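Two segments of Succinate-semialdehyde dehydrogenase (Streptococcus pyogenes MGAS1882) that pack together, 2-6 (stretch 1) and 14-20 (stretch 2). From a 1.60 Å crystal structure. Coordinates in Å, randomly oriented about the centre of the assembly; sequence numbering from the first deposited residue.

Stretch 1, residues 2-6: AYQTI
Stretch 2 (14-20) LHTFDNM

Backbone hydrogen bonds hold this contact together, linking two antiparallel strand segments of one chain. Leu 14 N donates to Thr 5 O at 2.8 Å, nearly straight at 173°, and Thr 5 N donates to His 15 O at 2.9 Å. The same carbonyl, Thr 5 O, accepts a second, weak bond from His 15 N at 3.5 Å, so it serves two successive amides. Farther along, Phe 17 N reaches Tyr 3 O at 3.2 Å. His 15 O also receives a CA-H contact from Gln 4 CA at 3.4 Å.

The register follows: Thr 5 faces His 15 as the hydrogen-bonded pair, CA to CA 4.8 Å, and Gln 4 faces Thr 16 as the non-hydrogen-bonded pair, CA to CA 4.6 Å. The strand axes approach to 4.6 Å, their directions 164° apart. Phi/psi is extended from Gln 4 (-140/139) and Thr 5 (-88/115) to His 15 (-143/148) and Thr 16 (-132/138); Leu 14 departs at -108/-36.

Every chi1 from Tyr 3 to Asn 19 in these stretches is m. Chi2 is -88° at Tyr 3, -69° at His 15, 79° at Phe 17, t at Leu 14 and an off-well -124° at Gln 4, whose chi3 is 95°. Gln 4 and Thr 16 share one sheet face, but Gln 4 OE1 lies 2.3 Å from Thr 16 OG1, a clash in the model that supports no bond. On the other face, buried Thr 5 suits its site with both branches: OG1 sits 3.4 Å from His 15 CD2 and 3.8 Å from Phe 17 CE1, at both ring edges, and is hydrogen-bonded elsewhere in the structure, while CG2 packs 3.8 Å from Leu 14 CB.

Buried Tyr 3 points toward stretch 2, making an apolar contact from its CB to Phe 17 CB at 4.3 Å; its OH is satisfied elsewhere in the structure. Asn 19 OD1 lies 3.9 Å from Tyr 3 CD2 at the ring edge. Between the stretches 436 Å² is buried, both sides summed.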

ATOM      1  N   ALA A   2     -19.274 -23.847   5.588  1.00 34.92           N
ATOM      2  CA  ALA A   2     -19.154 -24.888   4.571  1.00 32.57           C
ATOM      3  C   ALA A   2     -19.073 -24.284   3.172  1.00 27.58           C
ATOM      4  O   ALA A   2     -19.656 -23.231   2.907  1.00 26.96           O
ATOM      5  CB  ALA A   2     -20.329 -25.855   4.665  1.00 30.41           C
ATOM      6  N   TYR A   3     -18.343 -24.948   2.280  1.00 23.28           N
ATOM      7  CA  TYR A   3     -18.297 -24.531   0.884  1.00 19.70           C
ATOM      8  C   TYR A   3     -19.323 -25.320   0.069  1.00 22.53           C
ATOM      9  O   TYR A   3     -19.169 -26.522  -0.148  1.00 22.13           O
ATOM     10  CB  TYR A   3     -16.886 -24.711   0.316  1.00 15.70           C
ATOM     11  CG  TYR A   3     -15.863 -23.731   0.861  1.00 14.12           C
ATOM     12  CD1 TYR A   3     -15.674 -22.489   0.260  1.00 15.18           C
ATOM     13  CD2 TYR A   3     -15.062 -24.057   1.955  1.00 15.81           C
ATOM     14  CE1 TYR A   3     -14.731 -21.588   0.743  1.00 15.01           C
ATOM     15  CE2 TYR A   3     -14.123 -23.164   2.449  1.00 15.40           C
ATOM     16  CZ  TYR A   3     -13.956 -21.929   1.837  1.00 13.17           C
ATOM     17  OH  TYR A   3     -13.019 -21.031   2.314  1.00 15.02           O
ATOM     18  N   GLN A   4     -20.377 -24.636  -0.370  1.00 19.29           N
ATOM     19  CA  GLN A   4     -21.480 -25.289  -1.064  1.00 22.74           C
ATOM     20  C   GLN A   4     -21.960 -24.436  -2.219  1.00 14.69           C
ATOM     21  O   GLN A   4     -22.072 -23.216  -2.083  1.00 17.49           O
ATOM     22  CB  GLN A   4     -22.670 -25.462  -0.119  1.00 23.86           C
ATOM     23  CG  GLN A   4     -22.394 -26.271   1.122  1.00 29.86           C
ATOM     24  CD  GLN A   4     -23.345 -27.443   1.256  1.00 36.99           C
ATOM     25  OE1 GLN A   4     -23.035 -28.559   0.843  1.00 41.39           O
ATOM     26  NE2 GLN A   4     -24.515 -27.194   1.827  1.00 32.18           N
ATOM     27  N   THR A   5     -22.264 -25.069  -3.348  1.00 15.68           N
ATOM     28  CA  THR A   5     -23.031 -24.388  -4.377  1.00 14.55           C
ATOM     29  C   THR A   5     -24.503 -24.602  -4.063  1.00 15.11           C
ATOM     30  O   THR A   5     -24.983 -25.733  -4.073  1.00 19.48           O
ATOM     31  CB  THR A   5     -22.754 -24.936  -5.782  1.00 13.84           C
ATOM     32  OG1 THR A   5     -21.372 -24.743  -6.117  1.00 16.41           O
ATOM     33  CG2 THR A   5     -23.645 -24.230  -6.808  1.00 13.66           C
ATOM     34  N   ILE A   6     -25.200 -23.519  -3.742  1.00 12.59           N
ATOM     35  CA  ILE A   6     -26.649 -23.558  -3.576  1.00 14.61           C
ATOM     36  C   ILE A   6     -27.266 -22.539  -4.519  1.00 13.35           C
ATOM     37  O   ILE A   6     -27.089 -21.332  -4.341  1.00 14.18           O
ATOM     38  CB  ILE A   6     -27.061 -23.232  -2.134  1.00 17.91           C
ATOM     39  CG1 ILE A   6     -26.335 -24.158  -1.159  1.00 20.93           C
ATOM     40  CG2 ILE A   6     -28.577 -23.340  -1.967  1.00 20.03           C
ATOM     41  CD1 ILE A   6     -26.561 -23.812   0.295  1.00 24.25           C
ATOM     42  N   LEU A  14     -26.263 -27.900  -5.272  1.00 20.83           N
ATOM     43  CA  LEU A  14     -25.753 -28.463  -6.518  1.00 20.41           C
ATOM     44  C   LEU A  14     -24.397 -29.137  -6.334  1.00 26.65           C
ATOM     45  O   LEU A  14     -24.106 -30.146  -6.973  1.00 29.64           O
ATOM     46  CB  LEU A  14     -25.654 -27.387  -7.601  1.00 21.62           C
ATOM     47  CG  LEU A  14     -26.924 -26.581  -7.879  1.00 17.44           C
ATOM     48  CD1 LEU A  14     -26.747 -25.647  -9.073  1.00 18.43           C
ATOM     49  CD2 LEU A  14     -28.111 -27.510  -8.096  1.00 26.27           C
ATOM     50  N   HIS A  15     -23.563 -28.561  -5.475  1.00 26.34           N
ATOM     51  CA  HIS A  15     -22.229 -29.097  -5.218  1.00 24.87           C
ATOM     52  C   HIS A  15     -21.863 -28.930  -3.742  1.00 22.21           C
ATOM     53  O   HIS A  15     -22.257 -27.957  -3.090  1.00 21.17           O
ATOM     54  CB  HIS A  15     -21.163 -28.364  -6.047  1.00 25.26           C
ATOM     55  CG  HIS A  15     -21.410 -28.348  -7.525  1.00 23.35           C
ATOM     56  ND1 HIS A  15     -21.323 -29.476  -8.313  1.00 26.94           N
ATOM     57  CD2 HIS A  15     -21.683 -27.322  -8.367  1.00 22.91           C
ATOM     58  CE1 HIS A  15     -21.565 -29.151  -9.571  1.00 30.91           C
ATOM     59  NE2 HIS A  15     -21.787 -27.849  -9.631  1.00 25.46           N
ATOM     60  N   THR A  16     -21.086 -29.872  -3.221  1.00 27.08           N
ATOM     61  CA  THR A  16     -20.479 -29.704  -1.906  1.00 29.61           C
ATOM     62  C   THR A  16     -19.004 -30.065  -2.016  1.00 26.22           C
ATOM     63  O   THR A  16     -18.645 -31.029  -2.690  1.00 29.32           O
ATOM     64  CB  THR A  16     -21.173 -30.545  -0.818  1.00 34.50           C
ATOM     65  OG1 THR A  16     -22.543 -30.135  -0.699  1.00 33.44           O
ATOM     66  CG2 THR A  16     -20.486 -30.345   0.526  1.00 27.74           C
ATOM     67  N   PHE A  17     -18.151 -29.270  -1.381  1.00 25.12           N
ATOM     68  CA  PHE A  17     -16.714 -29.431  -1.536  1.00 22.52           C
ATOM     69  C   PHE A  17     -16.063 -29.727  -0.196  1.00 18.83           C
ATOM     70  O   PHE A  17     -16.523 -29.257   0.846  1.00 20.69           O
ATOM     71  CB  PHE A  17     -16.106 -28.174  -2.168  1.00 15.42           C
ATOM     72  CG  PHE A  17     -16.700 -27.829  -3.504  1.00 16.45           C
ATOM     73  CD1 PHE A  17     -17.921 -27.185  -3.587  1.00 16.10           C
ATOM     74  CD2 PHE A  17     -16.046 -28.166  -4.678  1.00 18.07           C
ATOM     75  CE1 PHE A  17     -18.475 -26.874  -4.807  1.00 17.20           C
ATOM     76  CE2 PHE A  17     -16.601 -27.849  -5.904  1.00 19.03           C
ATOM     77  CZ  PHE A  17     -17.813 -27.205  -5.964  1.00 15.13           C
ATOM     78  N   ASP A  18     -15.003 -30.526  -0.226  1.00 23.09           N
ATOM     79  CA  ASP A  18     -14.274 -30.856   0.990  1.00 22.30           C
ATOM     80  C   ASP A  18     -13.306 -29.748   1.345  1.00 20.14           C
ATOM     81  O   ASP A  18     -12.726 -29.110   0.464  1.00 18.39           O
ATOM     82  CB  ASP A  18     -13.508 -32.162   0.815  1.00 27.43           C
ATOM     83  CG  ASP A  18     -14.424 -33.338   0.565  1.00 31.20           C
ATOM     84  OD1 ASP A  18     -15.456 -33.447   1.264  1.00 30.77           O
ATOM     85  OD2 ASP A  18     -14.110 -34.144  -0.335  1.00 36.81           O
ATOM     86  N   ASN A  19     -13.133 -29.518   2.640  1.00 17.83           N
ATOM     87  CA  ASN A  19     -12.175 -28.524   3.093  1.00 19.11           C
ATOM     88  C   ASN A  19     -10.748 -29.029   2.935  1.00 17.40           C
ATOM     89  O   ASN A  19     -10.481 -30.228   3.038  1.00 20.03           O
ATOM     90  CB  ASN A  19     -12.463 -28.110   4.537  1.00 20.59           C
ATOM     91  CG  ASN A  19     -13.473 -26.982   4.624  1.00 29.52           C
ATOM     92  OD1 ASN A  19     -14.632 -27.149   4.246  1.00 31.41           O
ATOM     93  ND2 ASN A  19     -13.036 -25.823   5.118  1.00 27.80           N
ATOM     94  N   MET A  20      -9.840 -28.106   2.650  1.00 12.47           N
ATOM     95  CA  MET A  20      -8.415 -28.405   2.568  1.00 14.71           C
ATOM     96  C   MET A  20      -7.826 -28.650   3.958  1.00 15.27           C
ATOM     97  O   MET A  20      -8.115 -27.918   4.904  1.00 14.31           O
ATOM     98  CB  MET A  20      -7.698 -27.236   1.882  1.00 14.69           C
ATOM     99  CG  MET A  20      -6.201 -27.412   1.714  1.00 12.79           C
ATOM    100  SD  MET A  20      -5.481 -26.044   0.774  1.00 14.65           S
ATOM    101  CE  MET A  20      -5.683 -26.602  -0.916  1.00 14.25           C
TER